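Local coordinates for protein lipase (Photobacterium sp. M37, PDB 2ORY) that probably hydrolyses the ester bonds of triacylglycerols as a cold-adapted lipase of the alpha/beta-hydrolase fold, at residues Pro94-Trp100 with Ala308-Val313; Phe206-Thr210 with Asp236-Trp242; Lys112-Ala116 with Leu185-Ile190; Gly132-Leu136 with Leu179-Leu183; Tyr14-Tyr18 with Lys36-Ala40. All coordinates share one frame. Numbering follows the deposited sequence.

Along the chain, contact 5 closes first and joins the two N-terminal helices. Contact 1 then spans the widest loop, and within it come contact 3, which encloses contact 4, and afterwards contact 2. Contacts 1 and 2 lie with centres 10 Å apart and meet at the probable hydrogen bond from H312 ND1 to D236 OD2 (2.8 Å), which joins two members of the probable catalytic triad. Contacts 3 and 4, 11 Å between centres, share helix 175-189, which follows the probable nucleophile S174. Contact 5 reaches contact 1 through Y14 OH, 2.6 Å from V313 O, whereas contacts 1 and 3 are 29 Å apart between centres, on opposite sides of the chain's centre.

Contact 1 (Pro94-Trp100 with Ala308-Val313); sequences PVSISDW and AAYQHV
H312 takes a t rotamer (chi1 -172°, chi2 52°) that carries its imidazole from helix 304-319 to the loop at 94-100. H312 CD2 lies 3.4 Å from P94 O, which sits at the ring edge, and NE2 is 3.9 Å from W100 CZ2. W100 adopts p (chi1 66°), folding its indole back so that NE1 gives a weak hydrogen bond of 3.2 Å to P94 O. I97 (m, t) sends CD1 to 3.7 Å from H312 CB and 3.5 Å from A308 O. The backbones are nearest at V95 and A309, CA to CA 4.9 Å; the small alanine allows this, its CB 3.6 Å from V95 O. V95 CG1 and P94 CG each lie 4.0 Å from V313 CG2, V313 being t and V95 m. S96, centre of an inverse gamma turn, occupies the N-cap position of helix 97-102, although its side chain makes no capping bond. H312 is also hydrogen-bonded to D236 through ND1 and to S174 through NE2, consistent with the charge relay of a Ser-His-Asp triad. The segments meet by van der Waals packing, partly against backbone carbonyls, leaving both imidazole nitrogens to those partners, as expected of a histidine that would shuttle protons.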
# COMPACT_ATOMS: atom_id res chain seq x y z
N PRO A 94 -9.43 1.16 3.78
CA PRO A 94 -8.90 2.52 3.65
C PRO A 94 -9.79 3.75 3.77
O PRO A 94 -9.26 4.85 3.92
CB PRO A 94 -8.20 2.46 2.29
CG PRO A 94 -9.16 1.61 1.49
CD PRO A 94 -9.55 0.50 2.47
N VAL A 95 -11.12 3.59 3.73
CA VAL A 95 -11.99 4.77 3.77
C VAL A 95 -12.02 5.52 5.08
O VAL A 95 -12.18 6.74 5.10
CB VAL A 95 -13.45 4.44 3.38
CG1 VAL A 95 -13.49 3.68 2.05
CG2 VAL A 95 -14.12 3.61 4.49
N SER A 96 -11.84 4.80 6.17
CA SER A 96 -11.87 5.38 7.51
C SER A 96 -10.53 5.96 7.92
O SER A 96 -10.03 5.67 9.01
CB SER A 96 -12.29 4.30 8.51
OG SER A 96 -13.57 3.81 8.17
N ILE A 97 -9.99 6.83 7.09
CA ILE A 97 -8.69 7.44 7.35
C ILE A 97 -8.45 7.98 8.76
O ILE A 97 -7.41 7.72 9.36
CB ILE A 97 -8.38 8.57 6.29
CG1 ILE A 97 -8.36 7.97 4.88
CG2 ILE A 97 -7.04 9.23 6.58
CD1 ILE A 97 -8.46 9.00 3.79
N SER A 98 -9.41 8.73 9.31
CA SER A 98 -9.22 9.33 10.63
C SER A 98 -9.00 8.28 11.72
O SER A 98 -8.27 8.51 12.68
CB SER A 98 -10.44 10.21 10.99
OG SER A 98 -10.21 10.95 12.17
N ASP A 99 -9.61 7.11 11.55
CA ASP A 99 -9.47 6.04 12.53
C ASP A 99 -8.16 5.26 12.42
O ASP A 99 -7.45 5.17 13.41
CB ASP A 99 -10.65 5.07 12.46
CG ASP A 99 -11.98 5.73 12.88
OD1 ASP A 99 -11.98 6.94 13.18
OD2 ASP A 99 -13.02 5.04 12.89
N TRP A 100 -7.85 4.70 11.25
CA TRP A 100 -6.62 3.92 11.12
C TRP A 100 -5.35 4.73 10.92
O TRP A 100 -4.26 4.24 11.21
CB TRP A 100 -6.74 2.86 10.01
CG TRP A 100 -6.88 3.40 8.63
CD1 TRP A 100 -8.04 3.62 7.95
CD2 TRP A 100 -5.81 3.85 7.76
NE1 TRP A 100 -7.77 4.18 6.72
CE2 TRP A 100 -6.42 4.33 6.58
CE3 TRP A 100 -4.41 3.89 7.88
CZ2 TRP A 100 -5.66 4.85 5.51
CZ3 TRP A 100 -3.67 4.41 6.80
CH2 TRP A 100 -4.30 4.88 5.64
N ALA A 308 -12.09 13.26 1.87
CA ALA A 308 -10.83 12.56 2.08
C ALA A 308 -10.90 11.11 1.64
O ALA A 308 -9.95 10.57 1.06
CB ALA A 308 -10.43 12.66 3.56
N ALA A 309 -12.03 10.46 1.91
CA ALA A 309 -12.21 9.07 1.51
C ALA A 309 -12.32 8.97 -0.00
O ALA A 309 -11.89 7.98 -0.61
CB ALA A 309 -13.47 8.46 2.16
N TYR A 310 -12.90 9.99 -0.62
CA TYR A 310 -13.09 9.98 -2.06
C TYR A 310 -11.75 10.11 -2.75
O TYR A 310 -11.43 9.34 -3.65
CB TYR A 310 -13.99 11.14 -2.49
CG TYR A 310 -14.19 11.24 -3.99
CD1 TYR A 310 -15.18 10.51 -4.63
CD2 TYR A 310 -13.36 12.05 -4.77
CE1 TYR A 310 -15.34 10.56 -6.01
CE2 TYR A 310 -13.52 12.12 -6.18
CZ TYR A 310 -14.51 11.36 -6.78
OH TYR A 310 -14.70 11.41 -8.15
N GLN A 311 -10.97 11.09 -2.31
CA GLN A 311 -9.67 11.34 -2.89
C GLN A 311 -8.72 10.16 -2.73
O GLN A 311 -7.92 9.88 -3.62
CB GLN A 311 -9.05 12.60 -2.29
CG GLN A 311 -9.80 13.90 -2.56
CD GLN A 311 -9.83 14.28 -4.04
OE1 GLN A 311 -8.94 13.92 -4.80
NE2 GLN A 311 -10.87 15.02 -4.44
N HIS A 312 -8.82 9.47 -1.60
CA HIS A 312 -7.95 8.33 -1.30
C HIS A 312 -8.29 7.07 -2.05
O HIS A 312 -7.39 6.34 -2.50
CB HIS A 312 -7.99 8.04 0.20
CG HIS A 312 -6.99 7.02 0.65
ND1 HIS A 312 -5.65 7.11 0.35
CD2 HIS A 312 -7.12 5.95 1.47
CE1 HIS A 312 -5.00 6.14 0.97
NE2 HIS A 312 -5.87 5.42 1.66
N VAL A 313 -9.58 6.81 -2.21
CA VAL A 313 -10.02 5.59 -2.85
C VAL A 313 -10.47 5.77 -4.28
O VAL A 313 -10.04 5.04 -5.16
CB VAL A 313 -11.14 4.93 -2.03
CG1 VAL A 313 -11.60 3.62 -2.67
CG2 VAL A 313 -10.64 4.67 -0.64

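Contact 2 (Phe206-Thr210 with Asp236-Trp242); sequences FAGPT and DIVPYAW
Segment 206-210 is an irregular loop from the end of strand 199-206; its partner is irregular too, except for a 3-10 turn at 238-240. A207 has left-handed backbone angles (43/37), and a cis peptide precedes W242. The CA atoms of P209 and P239 are 4.1 Å apart, those of T210 and W242 5.8 Å. T210, a p rotamer (chi1 54°), grips both polar atoms of the cis peptide A241-W242: T210 N donates to A241 O (2.8 Å) and T210 OG1 accepts from W242 N (2.6 Å). P239 CA makes a CA-H...O contact of 3.4 Å to G208 O. D236 is t, and its OD1 accepts from V238 N at 3.2 Å, an Asx turn. D236 OD2 lies 3.2 Å from A207 CB and is hydrogen-bonded to Y316 and H312, as expected for the probable acid of a Ser-His-Asp triad, here on the loop after helix 214-224, beside the loop leaving edge strand 199-206 of the alpha/beta-hydrolase sheet. The small A207 methyl fits beside that carboxylate. V238, also t, puts CG1 3.1 Å from A207 O and 3.8 Å from P209 CD. P209, a compact ring, packs on W242 (m), P209 CB 3.7 Å from W242 CZ3.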
# COMPACT_ATOMS: atom_id res chain seq x y z
N PHE A 206 1.01 3.01 -4.06
CA PHE A 206 0.05 4.09 -4.19
C PHE A 206 -0.43 4.63 -2.85
O PHE A 206 -0.54 3.88 -1.87
CB PHE A 206 -1.22 3.63 -4.94
CG PHE A 206 -0.97 3.13 -6.34
CD1 PHE A 206 -0.52 1.83 -6.58
CD2 PHE A 206 -1.17 3.98 -7.43
CE1 PHE A 206 -0.26 1.38 -7.87
CE2 PHE A 206 -0.91 3.53 -8.74
CZ PHE A 206 -0.46 2.23 -8.95
N ALA A 207 -0.69 5.93 -2.80
CA ALA A 207 -1.29 6.57 -1.64
C ALA A 207 -0.78 6.19 -0.26
O ALA A 207 -1.56 6.12 0.70
CB ALA A 207 -2.79 6.32 -1.71
N GLY A 208 0.51 5.95 -0.15
CA GLY A 208 1.03 5.53 1.13
C GLY A 208 1.60 6.61 2.02
O GLY A 208 2.15 7.61 1.54
N PRO A 209 1.44 6.45 3.35
CA PRO A 209 1.97 7.44 4.28
C PRO A 209 3.46 7.08 4.44
O PRO A 209 3.91 6.07 3.90
CB PRO A 209 1.18 7.18 5.55
CG PRO A 209 0.98 5.67 5.52
CD PRO A 209 0.64 5.42 4.04
N THR A 210 4.21 7.90 5.18
CA THR A 210 5.63 7.67 5.41
C THR A 210 5.89 6.48 6.31
O THR A 210 5.40 6.43 7.45
CB THR A 210 6.31 8.90 6.09
OG1 THR A 210 5.61 9.22 7.29
CG2 THR A 210 6.33 10.12 5.16
N ASP A 236 -5.05 13.82 -1.78
CA ASP A 236 -5.24 12.69 -0.88
C ASP A 236 -4.43 13.03 0.37
O ASP A 236 -3.22 13.24 0.29
CB ASP A 236 -4.71 11.40 -1.53
CG ASP A 236 -4.79 10.19 -0.60
OD1 ASP A 236 -5.41 10.28 0.47
OD2 ASP A 236 -4.22 9.14 -0.96
N ILE A 237 -5.09 13.09 1.53
CA ILE A 237 -4.39 13.42 2.77
C ILE A 237 -3.44 12.34 3.31
O ILE A 237 -2.45 12.66 3.95
CB ILE A 237 -5.37 13.79 3.93
CG1 ILE A 237 -6.27 12.60 4.24
CG2 ILE A 237 -6.22 15.01 3.57
CD1 ILE A 237 -7.23 12.84 5.37
N VAL A 238 -3.71 11.07 3.03
CA VAL A 238 -2.88 9.99 3.55
C VAL A 238 -1.37 10.12 3.38
O VAL A 238 -0.62 9.99 4.35
CB VAL A 238 -3.34 8.66 2.98
CG1 VAL A 238 -2.40 7.52 3.39
CG2 VAL A 238 -4.74 8.41 3.49
N PRO A 239 -0.90 10.38 2.15
CA PRO A 239 0.54 10.54 1.94
C PRO A 239 1.11 11.71 2.73
O PRO A 239 2.32 11.85 2.82
CB PRO A 239 0.65 10.79 0.44
CG PRO A 239 -0.47 10.01 -0.09
CD PRO A 239 -1.59 10.36 0.86
N TYR A 240 0.24 12.57 3.26
CA TYR A 240 0.71 13.75 4.01
C TYR A 240 1.18 13.47 5.44
O TYR A 240 1.59 14.39 6.14
CB TYR A 240 -0.37 14.84 4.07
CG TYR A 240 -0.53 15.65 2.80
CD1 TYR A 240 -1.16 15.09 1.68
CD2 TYR A 240 -0.10 16.98 2.72
CE1 TYR A 240 -1.35 15.83 0.52
CE2 TYR A 240 -0.29 17.74 1.55
CZ TYR A 240 -0.92 17.15 0.46
OH TYR A 240 -1.12 17.86 -0.71
N ALA A 241 1.09 12.22 5.87
CA ALA A 241 1.55 11.81 7.20
C ALA A 241 2.78 10.95 6.96
O ALA A 241 2.82 10.19 5.98
CB ALA A 241 0.47 11.00 7.90
N TRP A 242 3.78 11.02 7.83
CA TRP A 242 3.79 11.86 9.02
C TRP A 242 4.88 12.94 8.99
O TRP A 242 5.35 13.38 10.03
CB TRP A 242 3.98 10.98 10.26
CG TRP A 242 2.74 10.27 10.71
CD1 TRP A 242 1.85 10.69 11.67
CD2 TRP A 242 2.27 9.01 10.25
NE1 TRP A 242 0.86 9.76 11.83
CE2 TRP A 242 1.09 8.71 10.97
CE3 TRP A 242 2.72 8.09 9.30
CZ2 TRP A 242 0.36 7.54 10.77
CZ3 TRP A 242 2.00 6.91 9.10
CH2 TRP A 242 0.83 6.65 9.83

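Contact 3 (Lys112-Ala116 with Leu185-Ile190); sequences KWPYA and LWLKDI
After K112, which ends strand 110-112, the chain runs as a loop along the last turn of helix 175-189. W113 has polyproline-II-like angles (-56/121), and its t rotamer (chi1 180°, chi2 -119°) lays the indole against the helix. W113 NE1 donates a 2.7 Å hydrogen bond to D189 OD2, which meets the ring edge near its plane; W113 CZ2 is 3.7 Å from L185 CG, and CH2 is 4.1 Å from W186 CB. Tryptophan thus serves two needs, one polar and one apolar. Y115 comes closest in backbone, its CA 5.9 Å from that of D189, with its CB 3.6 Å from D189 CB. Its m rotamer (chi1 -48°) presents a ring face to the edge of W186 (t, chi1 159°): an edge-to-face pair with 4.3 Å between the tyrosine and five-membered ring centroids, planes at 52°, and Y115 CZ 3.5 Å from W186 CD1. A116 then sets its CB 3.7 Å from D189 OD1, an oxygen hydrogen-bonded to Y219. The loop between strands 110-112 and 124-126 is thereby pinned to the C-terminal end of helix 175-189, with helix 214-224 touching L185, helix 152-160 touching W186, and Q137 of helix 127-138 hydrogen-bonded to Y115 OH.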
# COMPACT_ATOMS: atom_id res chain seq x y z
N LYS A 112 15.06 0.74 14.51
CA LYS A 112 16.07 0.93 13.49
C LYS A 112 15.86 -0.15 12.44
O LYS A 112 15.49 -1.28 12.77
CB LYS A 112 17.49 0.86 14.07
CG LYS A 112 17.90 -0.51 14.56
CD LYS A 112 19.33 -0.85 14.14
CE LYS A 112 20.36 0.09 14.75
NZ LYS A 112 21.71 -0.11 14.11
N TRP A 113 16.02 0.23 11.18
CA TRP A 113 15.88 -0.69 10.06
C TRP A 113 16.85 -1.83 10.35
O TRP A 113 18.06 -1.63 10.50
CB TRP A 113 16.25 0.02 8.76
CG TRP A 113 16.14 -0.83 7.55
CD1 TRP A 113 17.16 -1.17 6.69
CD2 TRP A 113 14.94 -1.40 7.00
NE1 TRP A 113 16.66 -1.90 5.64
CE2 TRP A 113 15.31 -2.06 5.80
CE3 TRP A 113 13.60 -1.42 7.40
CZ2 TRP A 113 14.38 -2.73 5.00
CZ3 TRP A 113 12.67 -2.09 6.60
CH2 TRP A 113 13.06 -2.74 5.41
N PRO A 114 16.33 -3.06 10.44
CA PRO A 114 17.21 -4.19 10.73
C PRO A 114 17.98 -4.86 9.60
O PRO A 114 18.84 -5.68 9.87
CB PRO A 114 16.28 -5.17 11.46
CG PRO A 114 14.95 -4.90 10.87
CD PRO A 114 14.91 -3.41 10.62
N TYR A 115 17.72 -4.49 8.35
CA TYR A 115 18.38 -5.18 7.25
C TYR A 115 19.52 -4.48 6.53
O TYR A 115 20.01 -5.00 5.54
CB TYR A 115 17.33 -5.64 6.24
CG TYR A 115 16.17 -6.32 6.91
CD1 TYR A 115 14.94 -5.67 7.09
CD2 TYR A 115 16.31 -7.61 7.42
CE1 TYR A 115 13.89 -6.29 7.76
CE2 TYR A 115 15.27 -8.23 8.09
CZ TYR A 115 14.07 -7.56 8.26
OH TYR A 115 13.06 -8.19 8.94
N ALA A 116 19.92 -3.30 6.99
CA ALA A 116 21.03 -2.58 6.38
C ALA A 116 21.42 -1.38 7.24
O ALA A 116 20.58 -0.81 7.95
CB ALA A 116 20.67 -2.11 4.97
N LEU A 185 12.06 -3.28 -0.17
CA LEU A 185 13.40 -2.95 0.30
C LEU A 185 13.96 -4.10 1.13
O LEU A 185 15.15 -4.39 1.07
CB LEU A 185 13.42 -1.67 1.16
CG LEU A 185 14.81 -1.20 1.64
CD1 LEU A 185 15.72 -0.93 0.44
CD2 LEU A 185 14.70 0.06 2.48
N TRP A 186 13.11 -4.77 1.91
CA TRP A 186 13.58 -5.88 2.72
C TRP A 186 14.09 -7.01 1.82
O TRP A 186 15.13 -7.60 2.09
CB TRP A 186 12.47 -6.40 3.63
CG TRP A 186 12.69 -7.80 4.11
CD1 TRP A 186 13.71 -8.25 4.89
CD2 TRP A 186 11.84 -8.93 3.85
NE1 TRP A 186 13.55 -9.59 5.14
CE2 TRP A 186 12.41 -10.03 4.52
CE3 TRP A 186 10.65 -9.10 3.13
CZ2 TRP A 186 11.83 -11.30 4.49
CZ3 TRP A 186 10.07 -10.36 3.11
CH2 TRP A 186 10.67 -11.45 3.79
N LEU A 187 13.35 -7.29 0.74
CA LEU A 187 13.73 -8.34 -0.21
C LEU A 187 15.06 -7.95 -0.86
O LEU A 187 15.93 -8.79 -1.04
CB LEU A 187 12.64 -8.52 -1.27
CG LEU A 187 11.33 -9.12 -0.76
CD1 LEU A 187 10.28 -9.24 -1.87
CD2 LEU A 187 11.65 -10.48 -0.21
N LYS A 188 15.18 -6.67 -1.21
CA LYS A 188 16.40 -6.12 -1.80
C LYS A 188 17.58 -6.33 -0.84
O LYS A 188 18.64 -6.86 -1.22
CB LYS A 188 16.23 -4.62 -2.02
CG LYS A 188 15.90 -4.19 -3.43
CD LYS A 188 17.15 -4.14 -4.28
CE LYS A 188 16.90 -3.36 -5.56
NZ LYS A 188 18.14 -3.25 -6.37
N ASP A 189 17.40 -5.91 0.41
CA ASP A 189 18.45 -6.01 1.41
C ASP A 189 18.94 -7.41 1.76
O ASP A 189 20.06 -7.55 2.24
CB ASP A 189 18.05 -5.30 2.70
CG ASP A 189 18.17 -3.79 2.61
OD1 ASP A 189 19.06 -3.29 1.88
OD2 ASP A 189 17.37 -3.10 3.28
N ILE A 190 18.12 -8.44 1.54
CA ILE A 190 18.56 -9.79 1.87
C ILE A 190 18.97 -10.61 0.64
O ILE A 190 19.22 -11.81 0.73
CB ILE A 190 17.48 -10.56 2.63
CG1 ILE A 190 16.29 -10.83 1.71
CG2 ILE A 190 17.03 -9.75 3.85
CD1 ILE A 190 15.19 -11.66 2.37

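Contact 4 (Gly132-Leu136 with Leu179-Leu183); sequences GLKTL and LSSTL
L179 reaches over the backbone of G132, its CD2 3.8 Å from G132 C and 3.8 Å from L133 N. The leucine is m, t (chi1 -69°, chi2 175°). A CB on residue 132 would lie 2.9 Å from L179 CD2, a clash, which explains the fit of glycine here. The short helical segments 132-136 and 179-183 cross at -70°, their axes 10.3 Å apart at closest approach, and the nearest CA atoms are those of L133 and L179, 6.4 Å apart. L136 (m, t) sends CD1 to 4.1 Å from L179 CB and 4.2 Å from L183 CD1. L133 (t, p) places CD1 4.0 Å from L183 CA and CD2 4.2 Å from T182 CG2. Leucines suit this interface because their branched ends fill the gap between two steeply crossed helices. T182, m, offers a methyl while its OG1 is hydrogen-bonded to A178 O in its own helix. Likewise T135 OG1 donates to G132 O at 2.6 Å. In the alpha/beta-hydrolase fold, helix 175-189 follows the probable nucleophile elbow; here helix 127-138 packs across it, while L136, L179 and L183 all touch I89 of strand 84-90 and L183 also touches V170 of strand 166-173.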
# COMPACT_ATOMS: atom_id res chain seq x y z
N GLY A 132 3.71 -4.10 10.93
CA GLY A 132 3.00 -4.45 9.72
C GLY A 132 3.84 -5.38 8.84
O GLY A 132 3.33 -6.38 8.30
N LEU A 133 5.12 -5.04 8.68
CA LEU A 133 6.04 -5.85 7.88
C LEU A 133 6.24 -7.24 8.50
O LEU A 133 6.25 -8.23 7.78
CB LEU A 133 7.42 -5.16 7.77
CG LEU A 133 8.54 -5.99 7.10
CD1 LEU A 133 8.14 -6.36 5.67
CD2 LEU A 133 9.84 -5.20 7.11
N LYS A 134 6.41 -7.30 9.83
CA LYS A 134 6.61 -8.58 10.53
C LYS A 134 5.41 -9.50 10.35
O LYS A 134 5.57 -10.71 10.21
CB LYS A 134 6.89 -8.39 12.04
CG LYS A 134 8.18 -7.58 12.34
CD LYS A 134 9.43 -8.16 11.66
CE LYS A 134 10.20 -7.14 10.78
NZ LYS A 134 10.74 -5.95 11.52
N THR A 135 4.20 -8.93 10.36
CA THR A 135 3.02 -9.75 10.15
C THR A 135 3.03 -10.30 8.71
O THR A 135 2.63 -11.44 8.49
CB THR A 135 1.72 -8.96 10.38
OG1 THR A 135 1.57 -7.97 9.35
CG2 THR A 135 1.77 -8.27 11.72
N LEU A 136 3.49 -9.51 7.74
CA LEU A 136 3.56 -10.00 6.35
C LEU A 136 4.66 -11.06 6.17
O LEU A 136 4.54 -11.94 5.34
CB LEU A 136 3.83 -8.84 5.36
CG LEU A 136 2.76 -7.74 5.24
CD1 LEU A 136 3.19 -6.72 4.21
CD2 LEU A 136 1.42 -8.34 4.87
N LEU A 179 3.64 -0.43 3.10
CA LEU A 179 4.13 -1.77 3.34
C LEU A 179 4.81 -2.40 2.12
O LEU A 179 5.88 -3.01 2.25
CB LEU A 179 2.99 -2.68 3.83
CG LEU A 179 2.42 -2.42 5.22
CD1 LEU A 179 1.24 -3.34 5.47
CD2 LEU A 179 3.48 -2.64 6.28
N SER A 180 4.21 -2.26 0.95
CA SER A 180 4.80 -2.85 -0.25
C SER A 180 6.19 -2.28 -0.51
O SER A 180 7.14 -3.02 -0.71
CB SER A 180 3.90 -2.65 -1.48
OG SER A 180 3.71 -1.27 -1.78
N SER A 181 6.31 -0.96 -0.47
CA SER A 181 7.61 -0.36 -0.74
C SER A 181 8.60 -0.81 0.33
O SER A 181 9.77 -1.12 0.04
CB SER A 181 7.49 1.16 -0.79
OG SER A 181 6.95 1.67 0.41
N THR A 182 8.13 -0.88 1.57
CA THR A 182 8.99 -1.32 2.65
C THR A 182 9.35 -2.80 2.46
O THR A 182 10.51 -3.18 2.61
CB THR A 182 8.31 -1.07 4.04
OG1 THR A 182 8.02 0.34 4.18
CG2 THR A 182 9.23 -1.50 5.21
N LEU A 183 8.38 -3.63 2.07
CA LEU A 183 8.66 -5.05 1.88
C LEU A 183 9.68 -5.24 0.77
O LEU A 183 10.59 -6.07 0.90
CB LEU A 183 7.39 -5.85 1.56
CG LEU A 183 7.62 -7.37 1.47
CD1 LEU A 183 6.50 -8.16 2.13
CD2 LEU A 183 7.72 -7.78 0.03

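Contact 5 (Tyr14-Tyr18 with Lys36-Ala40); sequences YMSYY and KMKEA
Apolar contacts dominate between the end of helix 5-15, where M15 to Y18 form a type I beta turn, and one turn of helix 30-43. M15 is extended (chi1 -172°, chi2 177°) and then bends at chi3 82°, which brings SD 3.7 Å from A40 CB and CE 3.9 Å from M37 CB. An unbranched, flexible methionine can thread between the helices, and the small A40 leaves it room. Y18 CE1 lies 4.1 Å from A40 CB. M37 is m, t, and its CE lies 4.4 Å from S16 CA. The CA atoms of M15 and M37 are 6.7 Å apart, those of Y18 and K36 6.9 Å. The second kind is CH-pi: K36 CB sits over one face of the Y18 ring, 4.1 Å from its centroid and 22° off the normal. Y18 has chi1 -93°, between wells, and its hydroxyl is hydrogen-bonded to D330. K36 has chi1 -74° and chi2 -68°, so the ammonium leads away from the tyrosine. The two N-terminal helices thus pack on each other, while M15 and M37 also touch Y74 of strand 66-78 in the alpha/beta-hydrolase sheet, and the neighbouring Y17 reaches the loop of the probable nucleophile S174.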
# COMPACT_ATOMS: atom_id res chain seq x y z
N TYR A 14 -5.99 -2.71 -6.18
CA TYR A 14 -7.42 -2.62 -5.86
C TYR A 14 -8.14 -3.95 -5.76
O TYR A 14 -9.10 -4.08 -4.99
CB TYR A 14 -8.14 -1.69 -6.85
CG TYR A 14 -8.06 -0.23 -6.40
CD1 TYR A 14 -6.82 0.38 -6.20
CD2 TYR A 14 -9.22 0.51 -6.15
CE1 TYR A 14 -6.73 1.69 -5.74
CE2 TYR A 14 -9.14 1.85 -5.69
CZ TYR A 14 -7.88 2.43 -5.49
OH TYR A 14 -7.76 3.73 -5.03
N MET A 15 -7.67 -4.94 -6.50
CA MET A 15 -8.26 -6.27 -6.45
C MET A 15 -7.99 -6.85 -5.05
O MET A 15 -8.71 -7.73 -4.59
CB MET A 15 -7.63 -7.18 -7.51
CG MET A 15 -8.31 -8.54 -7.66
SD MET A 15 -7.58 -9.54 -8.99
CE MET A 15 -6.18 -10.22 -8.17
N SER A 16 -6.96 -6.33 -4.39
CA SER A 16 -6.58 -6.74 -3.04
C SER A 16 -7.69 -6.47 -2.04
O SER A 16 -7.80 -7.15 -1.02
CB SER A 16 -5.35 -5.97 -2.58
OG SER A 16 -4.31 -6.09 -3.52
N TYR A 17 -8.49 -5.46 -2.34
CA TYR A 17 -9.57 -5.05 -1.45
C TYR A 17 -10.85 -5.89 -1.44
O TYR A 17 -11.76 -5.61 -0.66
CB TYR A 17 -9.90 -3.57 -1.72
CG TYR A 17 -8.85 -2.63 -1.17
CD1 TYR A 17 -8.23 -1.68 -1.99
CD2 TYR A 17 -8.46 -2.69 0.17
CE1 TYR A 17 -7.25 -0.82 -1.49
CE2 TYR A 17 -7.49 -1.83 0.69
CZ TYR A 17 -6.89 -0.91 -0.15
OH TYR A 17 -5.93 -0.06 0.36
N TYR A 18 -10.94 -6.92 -2.27
CA TYR A 18 -12.14 -7.73 -2.27
C TYR A 18 -12.35 -8.28 -0.87
O TYR A 18 -11.41 -8.74 -0.24
CB TYR A 18 -12.03 -8.88 -3.27
CG TYR A 18 -12.60 -8.54 -4.62
CD1 TYR A 18 -11.82 -8.63 -5.77
CD2 TYR A 18 -13.93 -8.14 -4.76
CE1 TYR A 18 -12.34 -8.35 -7.02
CE2 TYR A 18 -14.46 -7.85 -6.01
CZ TYR A 18 -13.66 -7.96 -7.13
OH TYR A 18 -14.17 -7.70 -8.38
N LYS A 36 -12.90 -14.59 -5.59
CA LYS A 36 -13.10 -13.28 -6.19
C LYS A 36 -11.96 -12.91 -7.12
O LYS A 36 -12.17 -12.42 -8.24
CB LYS A 36 -13.27 -12.22 -5.10
CG LYS A 36 -14.62 -12.27 -4.38
CD LYS A 36 -15.73 -11.85 -5.34
CE LYS A 36 -17.12 -12.01 -4.72
NZ LYS A 36 -18.22 -11.64 -5.66
N MET A 37 -10.73 -13.13 -6.66
CA MET A 37 -9.58 -12.80 -7.48
C MET A 37 -9.57 -13.54 -8.82
O MET A 37 -9.31 -12.95 -9.85
CB MET A 37 -8.30 -13.12 -6.72
CG MET A 37 -8.28 -12.48 -5.36
SD MET A 37 -6.71 -12.68 -4.58
CE MET A 37 -6.52 -10.99 -4.06
N LYS A 38 -9.89 -14.83 -8.80
CA LYS A 38 -9.89 -15.64 -10.02
C LYS A 38 -10.92 -15.14 -11.02
O LYS A 38 -10.65 -15.09 -12.22
CB LYS A 38 -10.15 -17.11 -9.69
CG LYS A 38 -9.05 -17.76 -8.86
CD LYS A 38 -9.30 -19.25 -8.68
CE LYS A 38 -8.25 -19.86 -7.79
NZ LYS A 38 -8.45 -21.32 -7.59
N GLU A 39 -12.10 -14.75 -10.54
CA GLU A 39 -13.11 -14.24 -11.44
C GLU A 39 -12.64 -12.92 -12.08
O GLU A 39 -12.84 -12.69 -13.28
CB GLU A 39 -14.42 -13.97 -10.70
CG GLU A 39 -15.50 -13.41 -11.62
CD GLU A 39 -16.74 -12.92 -10.88
OE1 GLU A 39 -17.70 -12.49 -11.56
OE2 GLU A 39 -16.75 -12.95 -9.63
N ALA A 40 -12.02 -12.07 -11.26
CA ALA A 40 -11.50 -10.78 -11.72
C ALA A 40 -10.39 -10.96 -12.77
O ALA A 40 -10.42 -10.35 -13.83
CB ALA A 40 -10.96 -9.98 -10.53